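Local coordinates for nigritoxine (Vibrio nigripulchritudo, PDB 5M41), which is a bacterial toxin that acts on crustaceans and insects, at residues H650-T653 against D659-L662; S586-F589 against I594-N597; T663-Q668 against G741-A746; D558-I563 against M698-K703; Y580-H585 against S603-T608. One frame throughout, in Å; residues are numbered along the deposited sequence.

Contact 1: H650-T653 against D659-L662; sequences HFRT and DHSL
The guanidinium of Arg-652 lies flat on the imidazole of His-660, a parallel stack that ties an inner strand of a six-stranded antiparallel sheet to the loop running on from it. The two planes are only 10° apart and their centres are 3.7 Å from each other. The overlap is offset: CD2 of His-660 sits above the middle of the guanidinium, whereas CZ of Arg-652 lies toward the rim of the imidazole. Arg-652 NE and CZ both lie 3.5 Å from His-660 CD2. The arginine chain gets there by bending at chi3 (56°), which turns the flat head against the ring while CD rests near His-660 CB.

Closer to the backbone, Leu-662 comes across the arginine chain at about a right angle. Its CD2 meets Arg-652 CG at 3.7 Å, so the stem is packed by leucine and the head by histidine.

The second shell positions the guanidinium, and more loosely the ring. Arg-652 NH1 makes a salt bridge with Asp-715 of the neighbouring strand 713-715, which helps to set the turn of the guanidinium, and His-660 NE2 has a weak hydrogen bond to Asn-596 OD1. Leu-662 also touches Phe-713 and Asp-715 on the same strand. Its other branch faces backbone oxygens: CD1 is 3.7 Å from the carbonyl O of Thr-653.

Contact 2: S586-F589 against I594-N597; sequences SHTF and ISNN
Thr-588 and Ser-595 form the antiparallel hydrogen-bonded pair of a beta hairpin, with Thr-588 N reaching Ser-595 O at 2.9 Å and Ser-595 N reaching Thr-588 O at 2.8 Å. Phe-589 and Ile-594 follow as the non-hydrogen-bonded pair, and at Asn-596 the chain turns a corner.

On the face carrying Thr-588 and Ser-595, the two hydroxyls come close, Thr-588 OG1 lying 2.7 Å from Ser-595 OG; the serine oxygen is also hydrogen-bonded to Glu-590. Both OG atoms occupy the cramped site between backbone N and carbonyl carbon (chi1 76° and 73°), which brings them together across the pair.

Ile-594 works on His-587 instead. Its CG2 stands over one face of the imidazole in a CH-pi contact, 3.9 Å from the ring centroid of His-587 and 24° off the normal, while CD1 reaches toward CG and ND1. From the ring's far end, NE2 lies above the Phe-589 ring, off toward its rim.

At the ND1 edge a water lies in the imidazole plane, 2.7 Å from His-587 ND1, and donates to Asn-597 OD1. The amide of Asn-597 is fixed from its nitrogen as well, since ND2 bonds to Glu-656 and to Met-705 O. Backbone contact persists past the corner, where Asn-597 CA makes a C-H...O approach of 3.3 Å to Ser-586 O.

Contact 3: T663-Q668 against G741-A746; sequences TTYTLQ and GLSNAA
Leu-742 O of helix 739-751 accepts two hydrogen bonds: the helical one from Ala-746 N at 3.1 Å and one from a water at 2.9 Å. The same water is hydrogen-bonded to Tyr-665 OH at 2.7 Å, so it bridges the phenol to the helix backbone where strand 665-666 runs into helix 667-676.

Beside the water bridge the phenol ring packs directly on the helix. CE1 of Tyr-665 rests 3.5 Å from Leu-742 CB, and the ring edge runs up to Ser-743, whose OG lies 3.3 Å from Tyr-665 CD1. Swinging CG opposite the backbone N (chi1 -175°) carries the ring over to the helix; Leu-739 of the same helix, Met-722 of helix 719-731 and Phe-670 of helix 667-676 also touch it. The serine hydroxyl is hydrogen-bonded to Asp-669, which ties helix 739-751 to helix 667-676.

Behind the ring, an ST turn sets the tyrosine backbone: Tyr-665 N donates to Thr-663 OG1 at 3.2 Å and a bent 143°. One residue further on, Thr-666 is the N-cap of helix 667-676, its OG1 accepting from Asp-669 N.

Contact 4: D558-I563 against M698-K703; sequences DDFNNI and MRATAK
Phe-560 points its ring, far end first, at Ala-700 and Thr-701 of helix 688-704, which packs against one side of the six-stranded antiparallel sheet; strand 560-562 is an outermost strand of that sheet. The phenylalanine has CG opposite its own carbonyl carbon (chi1 -70°), and the CB bond heads for the helix, so CZ and CE1 do the touching.

These two carbons meet different parts of one helical turn. CZ lies 3.5 Å from Ala-700 O, an oblique approach to the ring, and 4.3 Å from Ala-700 CB, the apolar side-chain contact of the pair. CE1 faces Thr-701 instead: the hydroxyl OG1 stands at the ring edge, 3.8 Å from Phe-560 CE1, and Thr-701 N also lies at that edge in the ring plane. The ring therefore meets helix backbone as much as side chain, and no hydrogen bond joins the two segments.

Each partner is positioned by its own element. Phe-560 also packs on Ile-574 and Val-576 of the adjacent strand 571-576, to which Asn-561 and Ile-563 are tied by backbone hydrogen bonds with Ala-575 and Ile-573, while Asp-559 pairs with Asn-577 just beyond it. On the helix, Thr-701 turns its hydroxyl back to hydrogen-bond with Ser-697 O, one turn earlier, while its side chain touches Val-583 and His-585 of the sheet. Ala-702 points away from Phe-560 and packs on Leu-667 and Leu-712. The helical turn itself is regular, with Ala-702 N bonded to Met-698 O at 3.0 Å.

Contact 5: Y580-H585 against S603-T608; sequences YSFVHH and SNAFLT
Phe-582 and Phe-606 form an offset edge-to-face pair where the chain enters strand 583-589, the first strand of a beta hairpin, beside the helix 603-614 that follows the hairpin's second strand. The edge of Phe-606 is directed at the face of Phe-582, with planes at 75° and centroids 5.7 Å apart. The closest ring carbons are Phe-606 CD1 and Phe-582 CG, at 3.9 Å. Phe-606 makes this approach with CG swung opposite the backbone N (chi1 -177°). Tyr-609 also meets the Phe-582 ring, and Trp-628 packs on it from helix 625-632.

Apolar packing continues at the edge of Phe-582, where Ala-605 CB lies in the ring plane, 3.9 Å from CD1. The same side of the ring runs along the helix backbone: CD1 of Phe-582 is 3.6 Å from Phe-606 N, and CE1 is as close to Ala-605 O.

No hydrogen bond crosses between the two segments; each has its own internal ones. Ahead of the strand, Val-583 N makes a weak one to Ser-581 OG. In the helix, Asn-604 O is gripped twice by Thr-608, its N at 2.8 Å and its OG1 at 2.9 Å, the two donors arriving from opposite faces of the carbonyl plane.

In the fold
Contacts 1, 2, 4 and 5 all reach the same six-stranded antiparallel sheet, while contact 3 lies beside it, joined through Phe-651 packing on the start of helix 667-676. Contacts 3, 4 and 5 each set an aromatic ring against a helix, buried in 3 and 5 and partly buried in 4; contacts 1 and 2 are also partly buried. Contacts 1 and 2, on neighbouring strands, are the polar ones, relying on a guanidinium stack and on hairpin hydrogen bonds, and they meet at Asn-596. Contacts 2 and 5 share strand 583-589. Contact 4 spans the longest loop, enclosing contacts 1, 2 and 5, and its Thr-701 packs on Val-583 of contact 5, while Ala-702 meets Leu-667 of contact 3.

Contact 1: H650-T653 against D659-L662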
# COMPACT_ATOMS: atom_id res chain seq x y z
N HIS A 650 21.84 -21.75 -28.02
CA HIS A 650 23.24 -21.48 -27.68
C HIS A 650 23.80 -20.26 -28.36
O HIS A 650 23.52 -20.01 -29.54
CB HIS A 650 24.11 -22.71 -28.01
CG HIS A 650 23.57 -24.01 -27.45
ND1 HIS A 650 23.58 -24.29 -26.13
CD2 HIS A 650 22.97 -25.10 -28.08
CE1 HIS A 650 23.01 -25.51 -25.92
NE2 HIS A 650 22.65 -26.00 -27.12
N PHE A 651 24.59 -19.50 -27.62
CA PHE A 651 25.31 -18.34 -28.13
C PHE A 651 26.79 -18.55 -27.82
O PHE A 651 27.13 -19.13 -26.79
CB PHE A 651 24.90 -17.07 -27.40
CG PHE A 651 23.47 -16.64 -27.61
CD1 PHE A 651 23.17 -15.59 -28.47
CD2 PHE A 651 22.45 -17.20 -26.85
CE1 PHE A 651 21.86 -15.15 -28.62
CE2 PHE A 651 21.13 -16.76 -26.99
CZ PHE A 651 20.84 -15.74 -27.88
N ARG A 652 27.67 -18.06 -28.68
CA ARG A 652 29.12 -18.17 -28.43
C ARG A 652 29.84 -17.00 -29.09
O ARG A 652 29.25 -16.34 -29.96
CB ARG A 652 29.69 -19.52 -28.92
CG ARG A 652 28.84 -20.21 -29.98
CD ARG A 652 29.41 -21.48 -30.58
NE ARG A 652 29.74 -22.51 -29.61
CZ ARG A 652 28.92 -23.46 -29.18
NH1 ARG A 652 27.68 -23.53 -29.60
NH2 ARG A 652 29.35 -24.34 -28.30
N THR A 653 31.07 -16.72 -28.67
CA THR A 653 31.83 -15.63 -29.28
C THR A 653 32.43 -16.12 -30.59
O THR A 653 32.60 -17.34 -30.80
CB THR A 653 32.98 -15.13 -28.39
OG1 THR A 653 33.97 -16.17 -28.27
CG2 THR A 653 32.48 -14.77 -26.99
N ASP A 659 34.17 -25.06 -34.65
CA ASP A 659 33.52 -25.27 -35.95
C ASP A 659 32.00 -25.00 -35.98
O ASP A 659 31.31 -25.43 -36.91
CB ASP A 659 33.85 -26.66 -36.53
CG ASP A 659 33.79 -27.76 -35.49
OD1 ASP A 659 32.90 -27.71 -34.59
OD2 ASP A 659 34.65 -28.67 -35.57
N HIS A 660 31.49 -24.28 -34.98
CA HIS A 660 30.08 -23.88 -34.99
C HIS A 660 29.91 -22.65 -35.84
O HIS A 660 30.58 -21.64 -35.62
CB HIS A 660 29.57 -23.61 -33.57
CG HIS A 660 29.66 -24.80 -32.64
ND1 HIS A 660 28.68 -25.73 -32.55
CD2 HIS A 660 30.65 -25.19 -31.74
CE1 HIS A 660 29.04 -26.67 -31.65
NE2 HIS A 660 30.24 -26.34 -31.16
N SER A 661 29.03 -22.72 -36.84
CA SER A 661 28.70 -21.54 -37.65
C SER A 661 27.81 -20.60 -36.83
O SER A 661 26.89 -21.05 -36.13
CB SER A 661 28.00 -21.94 -38.95
OG SER A 661 28.79 -22.86 -39.69
N LEU A 662 28.08 -19.30 -36.92
CA LEU A 662 27.38 -18.30 -36.12
C LEU A 662 26.49 -17.42 -36.98
O LEU A 662 26.77 -17.21 -38.17
CB LEU A 662 28.38 -17.43 -35.34
CG LEU A 662 29.32 -18.17 -34.37
CD1 LEU A 662 30.09 -17.18 -33.51
CD2 LEU A 662 28.55 -19.16 -33.50

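Contact 2: S586-F589 against I594-N597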
# COMPACT_ATOMS: atom_id res chain seq x y z
N SER A 586 28.76 -22.86 -20.26
CA SER A 586 29.40 -24.17 -20.11
C SER A 586 30.53 -24.34 -21.11
O SER A 586 30.67 -23.56 -22.07
CB SER A 586 28.36 -25.28 -20.29
OG SER A 586 27.91 -25.33 -21.62
N HIS A 587 31.34 -25.37 -20.87
CA HIS A 587 32.56 -25.59 -21.61
C HIS A 587 33.07 -26.96 -21.25
O HIS A 587 32.64 -27.55 -20.27
CB HIS A 587 33.60 -24.55 -21.23
CG HIS A 587 33.96 -24.56 -19.77
ND1 HIS A 587 33.54 -23.60 -18.92
CD2 HIS A 587 34.69 -25.48 -19.00
CE1 HIS A 587 33.98 -23.88 -17.68
NE2 HIS A 587 34.68 -25.04 -17.73
N THR A 588 34.01 -27.45 -22.04
CA THR A 588 34.73 -28.67 -21.69
C THR A 588 36.11 -28.26 -21.20
O THR A 588 36.81 -27.49 -21.88
CB THR A 588 34.86 -29.64 -22.88
OG1 THR A 588 35.87 -29.16 -23.76
CG2 THR A 588 33.58 -29.77 -23.65
N PHE A 589 36.48 -28.73 -20.02
CA PHE A 589 37.83 -28.57 -19.48
C PHE A 589 38.83 -29.27 -20.39
O PHE A 589 38.58 -30.39 -20.83
CB PHE A 589 37.93 -29.18 -18.08
CG PHE A 589 37.05 -28.53 -17.06
CD1 PHE A 589 37.47 -27.39 -16.38
CD2 PHE A 589 35.79 -29.06 -16.77
CE1 PHE A 589 36.65 -26.78 -15.43
CE2 PHE A 589 34.97 -28.46 -15.82
CZ PHE A 589 35.41 -27.32 -15.15
N ILE A 594 40.14 -24.23 -21.46
CA ILE A 594 38.82 -24.80 -21.76
C ILE A 594 38.55 -24.77 -23.25
O ILE A 594 39.26 -24.11 -24.01
CB ILE A 594 37.71 -24.01 -21.03
CG1 ILE A 594 37.56 -22.59 -21.62
CG2 ILE A 594 37.95 -24.02 -19.52
CD1 ILE A 594 36.50 -21.74 -20.95
N SER A 595 37.50 -25.47 -23.68
CA SER A 595 37.04 -25.37 -25.05
C SER A 595 35.51 -25.39 -25.15
O SER A 595 34.82 -25.74 -24.20
CB SER A 595 37.67 -26.47 -25.93
OG SER A 595 37.10 -27.73 -25.65
N ASN A 596 35.00 -25.01 -26.31
CA ASN A 596 33.56 -25.00 -26.58
C ASN A 596 32.78 -24.11 -25.60
O ASN A 596 31.61 -24.37 -25.31
CB ASN A 596 33.00 -26.44 -26.61
CG ASN A 596 31.63 -26.53 -27.26
OD1 ASN A 596 31.42 -26.06 -28.39
ND2 ASN A 596 30.69 -27.14 -26.55
N ASN A 597 33.43 -23.07 -25.09
CA ASN A 597 32.78 -22.12 -24.19
C ASN A 597 31.57 -21.50 -24.88
O ASN A 597 31.68 -21.00 -26.00
CB ASN A 597 33.77 -21.04 -23.78
CG ASN A 597 33.23 -20.14 -22.68
OD1 ASN A 597 32.23 -20.44 -22.02
ND2 ASN A 597 33.93 -19.02 -22.46
O HOH W 1 31.86 -21.63 -19.58

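Contact 3: T663-Q668 against G741-A746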
# COMPACT_ATOMS: atom_id res chain seq x y z
N THR A 663 25.40 -16.92 -36.41
CA THR A 663 24.61 -15.90 -37.07
C THR A 663 25.16 -14.55 -36.62
O THR A 663 26.10 -14.49 -35.83
CB THR A 663 23.14 -15.96 -36.67
OG1 THR A 663 23.02 -15.61 -35.29
CG2 THR A 663 22.53 -17.35 -36.94
N THR A 664 24.59 -13.47 -37.12
CA THR A 664 24.96 -12.11 -36.71
C THR A 664 24.00 -11.60 -35.62
O THR A 664 24.11 -10.47 -35.17
CB THR A 664 24.90 -11.17 -37.92
OG1 THR A 664 23.57 -11.23 -38.46
CG2 THR A 664 25.92 -11.61 -39.02
N TYR A 665 23.06 -12.45 -35.20
CA TYR A 665 22.13 -12.13 -34.11
C TYR A 665 22.84 -12.29 -32.77
O TYR A 665 23.48 -13.31 -32.52
CB TYR A 665 20.92 -13.06 -34.14
CG TYR A 665 19.85 -12.73 -33.14
CD1 TYR A 665 18.92 -11.71 -33.39
CD2 TYR A 665 19.70 -13.47 -31.95
CE1 TYR A 665 17.91 -11.41 -32.49
CE2 TYR A 665 18.69 -13.18 -31.03
CZ TYR A 665 17.80 -12.13 -31.32
OH TYR A 665 16.78 -11.80 -30.47
N THR A 666 22.73 -11.28 -31.92
CA THR A 666 23.51 -11.28 -30.68
C THR A 666 22.61 -11.46 -29.47
O THR A 666 21.40 -11.19 -29.55
CB THR A 666 24.26 -9.95 -30.50
OG1 THR A 666 23.30 -8.91 -30.26
CG2 THR A 666 25.11 -9.61 -31.75
N LEU A 667 23.20 -11.90 -28.35
CA LEU A 667 22.50 -11.94 -27.07
C LEU A 667 21.97 -10.56 -26.71
O LEU A 667 20.89 -10.45 -26.14
CB LEU A 667 23.43 -12.44 -25.95
CG LEU A 667 22.79 -12.56 -24.56
CD1 LEU A 667 21.70 -13.62 -24.51
CD2 LEU A 667 23.84 -12.88 -23.50
N GLN A 668 22.72 -9.51 -27.04
CA GLN A 668 22.23 -8.14 -26.85
C GLN A 668 20.91 -7.86 -27.58
O GLN A 668 19.99 -7.27 -27.00
CB GLN A 668 23.29 -7.12 -27.27
CG GLN A 668 23.04 -5.76 -26.64
CD GLN A 668 23.96 -4.68 -27.17
OE1 GLN A 668 24.61 -3.98 -26.39
NE2 GLN A 668 24.01 -4.53 -28.50
N GLY A 741 14.47 -9.67 -38.66
CA GLY A 741 13.33 -8.94 -38.08
C GLY A 741 13.55 -8.74 -36.58
O GLY A 741 13.31 -7.67 -36.06
N LEU A 742 14.05 -9.77 -35.90
CA LEU A 742 14.35 -9.67 -34.47
C LEU A 742 15.47 -8.66 -34.20
O LEU A 742 15.37 -7.88 -33.25
CB LEU A 742 14.67 -11.04 -33.87
CG LEU A 742 13.44 -11.94 -33.75
CD1 LEU A 742 13.90 -13.33 -33.31
CD2 LEU A 742 12.41 -11.38 -32.78
N SER A 743 16.52 -8.67 -35.03
CA SER A 743 17.62 -7.69 -34.89
C SER A 743 17.17 -6.26 -35.17
O SER A 743 17.54 -5.33 -34.45
CB SER A 743 18.78 -8.03 -35.82
OG SER A 743 19.55 -9.07 -35.23
N ASN A 744 16.37 -6.10 -36.22
CA ASN A 744 15.80 -4.79 -36.52
C ASN A 744 14.88 -4.28 -35.41
O ASN A 744 14.94 -3.11 -35.08
CB ASN A 744 15.13 -4.77 -37.90
CG ASN A 744 16.10 -5.14 -39.01
OD1 ASN A 744 17.32 -4.98 -38.86
ND2 ASN A 744 15.58 -5.65 -40.11
N ALA A 745 14.09 -5.17 -34.81
CA ALA A 745 13.22 -4.78 -33.69
C ALA A 745 14.06 -4.24 -32.53
O ALA A 745 13.72 -3.21 -31.93
CB ALA A 745 12.36 -5.95 -33.23
N ALA A 746 15.17 -4.92 -32.24
CA ALA A 746 16.12 -4.43 -31.24
C ALA A 746 16.68 -3.06 -31.64
O ALA A 746 16.72 -2.13 -30.83
CB ALA A 746 17.24 -5.45 -31.02
O HOH W 2 15.78 -9.32 -30.71

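Contact 4: D558-I563 against M698-K703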
# COMPACT_ATOMS: atom_id res chain seq x y z
N ASP A 558 24.34 -13.18 -7.21
CA ASP A 558 25.50 -12.99 -8.09
C ASP A 558 26.48 -14.16 -8.17
O ASP A 558 27.35 -14.16 -9.03
CB ASP A 558 26.27 -11.73 -7.67
CG ASP A 558 25.40 -10.48 -7.66
OD1 ASP A 558 24.70 -10.23 -8.67
OD2 ASP A 558 25.42 -9.74 -6.65
N ASP A 559 26.37 -15.14 -7.28
CA ASP A 559 27.36 -16.23 -7.23
C ASP A 559 27.02 -17.37 -8.17
O ASP A 559 25.84 -17.70 -8.36
CB ASP A 559 27.51 -16.80 -5.81
CG ASP A 559 27.79 -15.73 -4.75
OD1 ASP A 559 28.69 -14.87 -4.94
OD2 ASP A 559 27.10 -15.75 -3.71
N PHE A 560 28.06 -17.98 -8.73
CA PHE A 560 27.94 -19.09 -9.68
C PHE A 560 28.42 -20.38 -9.04
O PHE A 560 29.27 -20.36 -8.13
CB PHE A 560 28.76 -18.82 -10.94
CG PHE A 560 28.21 -17.73 -11.81
CD1 PHE A 560 27.53 -18.05 -13.00
CD2 PHE A 560 28.39 -16.39 -11.48
CE1 PHE A 560 27.03 -17.06 -13.83
CE2 PHE A 560 27.91 -15.38 -12.31
CZ PHE A 560 27.21 -15.72 -13.48
N ASN A 561 27.86 -21.49 -9.51
CA ASN A 561 28.26 -22.83 -9.11
C ASN A 561 28.37 -23.67 -10.35
O ASN A 561 27.71 -23.37 -11.36
CB ASN A 561 27.23 -23.47 -8.19
CG ASN A 561 27.13 -22.77 -6.87
OD1 ASN A 561 26.19 -21.98 -6.63
ND2 ASN A 561 28.11 -23.00 -6.02
N ASN A 562 29.18 -24.72 -10.28
CA ASN A 562 29.26 -25.71 -11.32
C ASN A 562 28.23 -26.79 -10.97
O ASN A 562 28.38 -27.51 -9.99
CB ASN A 562 30.68 -26.28 -11.41
CG ASN A 562 30.86 -27.28 -12.55
OD1 ASN A 562 29.96 -27.53 -13.37
ND2 ASN A 562 32.05 -27.85 -12.61
N ILE A 563 27.16 -26.84 -11.75
CA ILE A 563 26.13 -27.87 -11.57
C ILE A 563 26.38 -29.01 -12.56
O ILE A 563 25.58 -29.95 -12.65
CB ILE A 563 24.70 -27.29 -11.71
CG1 ILE A 563 24.52 -26.60 -13.09
CG2 ILE A 563 24.38 -26.36 -10.53
CD1 ILE A 563 23.08 -26.31 -13.50
N MET A 698 21.07 -12.70 -17.22
CA MET A 698 21.65 -12.90 -18.53
C MET A 698 22.98 -12.17 -18.71
O MET A 698 23.95 -12.75 -19.20
CB MET A 698 20.65 -12.52 -19.60
CG MET A 698 19.47 -13.47 -19.56
SD MET A 698 18.24 -12.97 -20.77
CE MET A 698 17.04 -14.27 -20.54
N ARG A 699 23.01 -10.91 -18.28
CA ARG A 699 24.21 -10.08 -18.34
C ARG A 699 25.34 -10.61 -17.45
O ARG A 699 26.50 -10.67 -17.88
CB ARG A 699 23.85 -8.63 -17.98
CG ARG A 699 23.12 -7.89 -19.09
CD ARG A 699 22.64 -6.51 -18.65
NE ARG A 699 21.92 -5.84 -19.73
CZ ARG A 699 21.09 -4.81 -19.57
NH1 ARG A 699 20.85 -4.33 -18.35
NH2 ARG A 699 20.49 -4.25 -20.62
N ALA A 700 25.01 -10.99 -16.22
CA ALA A 700 26.01 -11.60 -15.32
C ALA A 700 26.60 -12.90 -15.91
O ALA A 700 27.80 -13.15 -15.78
CB ALA A 700 25.42 -11.85 -13.92
N THR A 701 25.76 -13.70 -16.56
CA THR A 701 26.18 -14.98 -17.14
C THR A 701 27.11 -14.74 -18.32
O THR A 701 28.17 -15.36 -18.39
CB THR A 701 24.97 -15.86 -17.49
OG1 THR A 701 24.25 -16.17 -16.29
CG2 THR A 701 25.38 -17.16 -18.15
N ALA A 702 26.75 -13.80 -19.21
CA ALA A 702 27.63 -13.39 -20.32
C ALA A 702 28.99 -12.93 -19.81
O ALA A 702 30.04 -13.34 -20.32
CB ALA A 702 26.98 -12.28 -21.14
N LYS A 703 28.96 -12.09 -18.78
CA LYS A 703 30.18 -11.54 -18.21
C LYS A 703 31.06 -12.63 -17.57
O LYS A 703 32.26 -12.68 -17.80
CB LYS A 703 29.83 -10.47 -17.18
CG LYS A 703 31.06 -9.86 -16.54
CD LYS A 703 30.72 -8.74 -15.57
CE LYS A 703 32.00 -8.16 -14.99
NZ LYS A 703 31.82 -6.75 -14.57

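Contact 5: Y580-H585 against S603-T608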
# COMPACT_ATOMS: atom_id res chain seq x y z
N TYR A 580 15.67 -15.93 -11.01
CA TYR A 580 15.06 -15.56 -12.30
C TYR A 580 15.98 -15.84 -13.48
O TYR A 580 15.76 -15.30 -14.57
CB TYR A 580 14.68 -14.07 -12.28
CG TYR A 580 13.59 -13.73 -11.28
CD1 TYR A 580 12.24 -13.83 -11.62
CD2 TYR A 580 13.92 -13.30 -10.01
CE1 TYR A 580 11.25 -13.50 -10.70
CE2 TYR A 580 12.94 -12.96 -9.08
CZ TYR A 580 11.61 -13.08 -9.43
OH TYR A 580 10.68 -12.74 -8.49
N SER A 581 17.04 -16.61 -13.26
CA SER A 581 17.98 -16.95 -14.32
C SER A 581 17.46 -18.08 -15.19
O SER A 581 17.08 -19.14 -14.67
CB SER A 581 19.30 -17.39 -13.72
OG SER A 581 20.14 -17.88 -14.75
N PHE A 582 17.49 -17.86 -16.51
CA PHE A 582 17.09 -18.87 -17.51
C PHE A 582 18.24 -19.18 -18.47
O PHE A 582 18.04 -19.72 -19.58
CB PHE A 582 15.84 -18.43 -18.28
CG PHE A 582 14.62 -18.33 -17.41
CD1 PHE A 582 13.85 -19.46 -17.13
CD2 PHE A 582 14.28 -17.12 -16.81
CE1 PHE A 582 12.76 -19.38 -16.27
CE2 PHE A 582 13.19 -17.02 -15.95
CZ PHE A 582 12.43 -18.16 -15.68
N VAL A 583 19.45 -18.85 -18.00
CA VAL A 583 20.69 -19.08 -18.76
C VAL A 583 21.77 -19.70 -17.88
O VAL A 583 21.67 -19.68 -16.65
CB VAL A 583 21.25 -17.77 -19.38
CG1 VAL A 583 20.29 -17.19 -20.42
CG2 VAL A 583 21.59 -16.74 -18.30
N HIS A 584 22.80 -20.22 -18.52
CA HIS A 584 24.03 -20.64 -17.86
C HIS A 584 25.07 -20.67 -18.92
O HIS A 584 24.74 -20.55 -20.12
CB HIS A 584 23.87 -21.99 -17.15
CG HIS A 584 23.42 -23.11 -18.07
ND1 HIS A 584 24.28 -23.76 -18.89
CD2 HIS A 584 22.18 -23.68 -18.26
CE1 HIS A 584 23.60 -24.70 -19.57
NE2 HIS A 584 22.32 -24.65 -19.19
N HIS A 585 26.34 -20.78 -18.53
CA HIS A 585 27.40 -21.03 -19.50
C HIS A 585 28.09 -22.33 -19.24
O HIS A 585 28.01 -22.88 -18.15
CB HIS A 585 28.38 -19.87 -19.63
CG HIS A 585 29.12 -19.53 -18.35
ND1 HIS A 585 30.35 -20.01 -18.07
CD2 HIS A 585 28.78 -18.68 -17.29
CE1 HIS A 585 30.78 -19.50 -16.89
NE2 HIS A 585 29.81 -18.69 -16.42
N SER A 603 15.42 -22.89 -23.12
CA SER A 603 14.29 -22.53 -23.98
C SER A 603 12.93 -22.74 -23.33
O SER A 603 12.16 -21.79 -23.20
CB SER A 603 14.36 -23.33 -25.28
OG SER A 603 15.55 -23.02 -25.96
N ASN A 604 12.65 -23.97 -22.92
CA ASN A 604 11.32 -24.32 -22.43
C ASN A 604 11.06 -23.76 -21.05
O ASN A 604 9.91 -23.40 -20.73
CB ASN A 604 11.07 -25.84 -22.49
CG ASN A 604 10.89 -26.34 -23.92
OD1 ASN A 604 10.24 -25.70 -24.75
ND2 ASN A 604 11.45 -27.50 -24.22
N ALA A 605 12.11 -23.64 -20.23
CA ALA A 605 11.93 -23.08 -18.89
C ALA A 605 11.53 -21.62 -19.07
O ALA A 605 10.56 -21.17 -18.46
CB ALA A 605 13.21 -23.19 -18.05
N PHE A 606 12.27 -20.93 -19.95
CA PHE A 606 12.02 -19.52 -20.25
C PHE A 606 10.63 -19.38 -20.88
O PHE A 606 9.84 -18.56 -20.43
CB PHE A 606 13.11 -18.96 -21.20
CG PHE A 606 12.96 -17.48 -21.51
CD1 PHE A 606 13.31 -16.50 -20.56
CD2 PHE A 606 12.46 -17.06 -22.74
CE1 PHE A 606 13.18 -15.14 -20.84
CE2 PHE A 606 12.33 -15.70 -23.03
CZ PHE A 606 12.69 -14.74 -22.09
N LEU A 607 10.35 -20.21 -21.88
CA LEU A 607 9.04 -20.18 -22.57
C LEU A 607 7.89 -20.33 -21.57
O LEU A 607 6.94 -19.53 -21.59
CB LEU A 607 8.94 -21.26 -23.67
CG LEU A 607 7.59 -21.43 -24.39
CD1 LEU A 607 7.13 -20.11 -25.03
CD2 LEU A 607 7.60 -22.57 -25.41
N THR A 608 7.99 -21.33 -20.69
CA THR A 608 6.93 -21.63 -19.74
C THR A 608 6.77 -20.46 -18.79
O THR A 608 5.65 -20.00 -18.55
CB THR A 608 7.19 -22.93 -18.95
OG1 THR A 608 7.20 -24.03 -19.87
CG2 THR A 608 6.08 -23.18 -17.93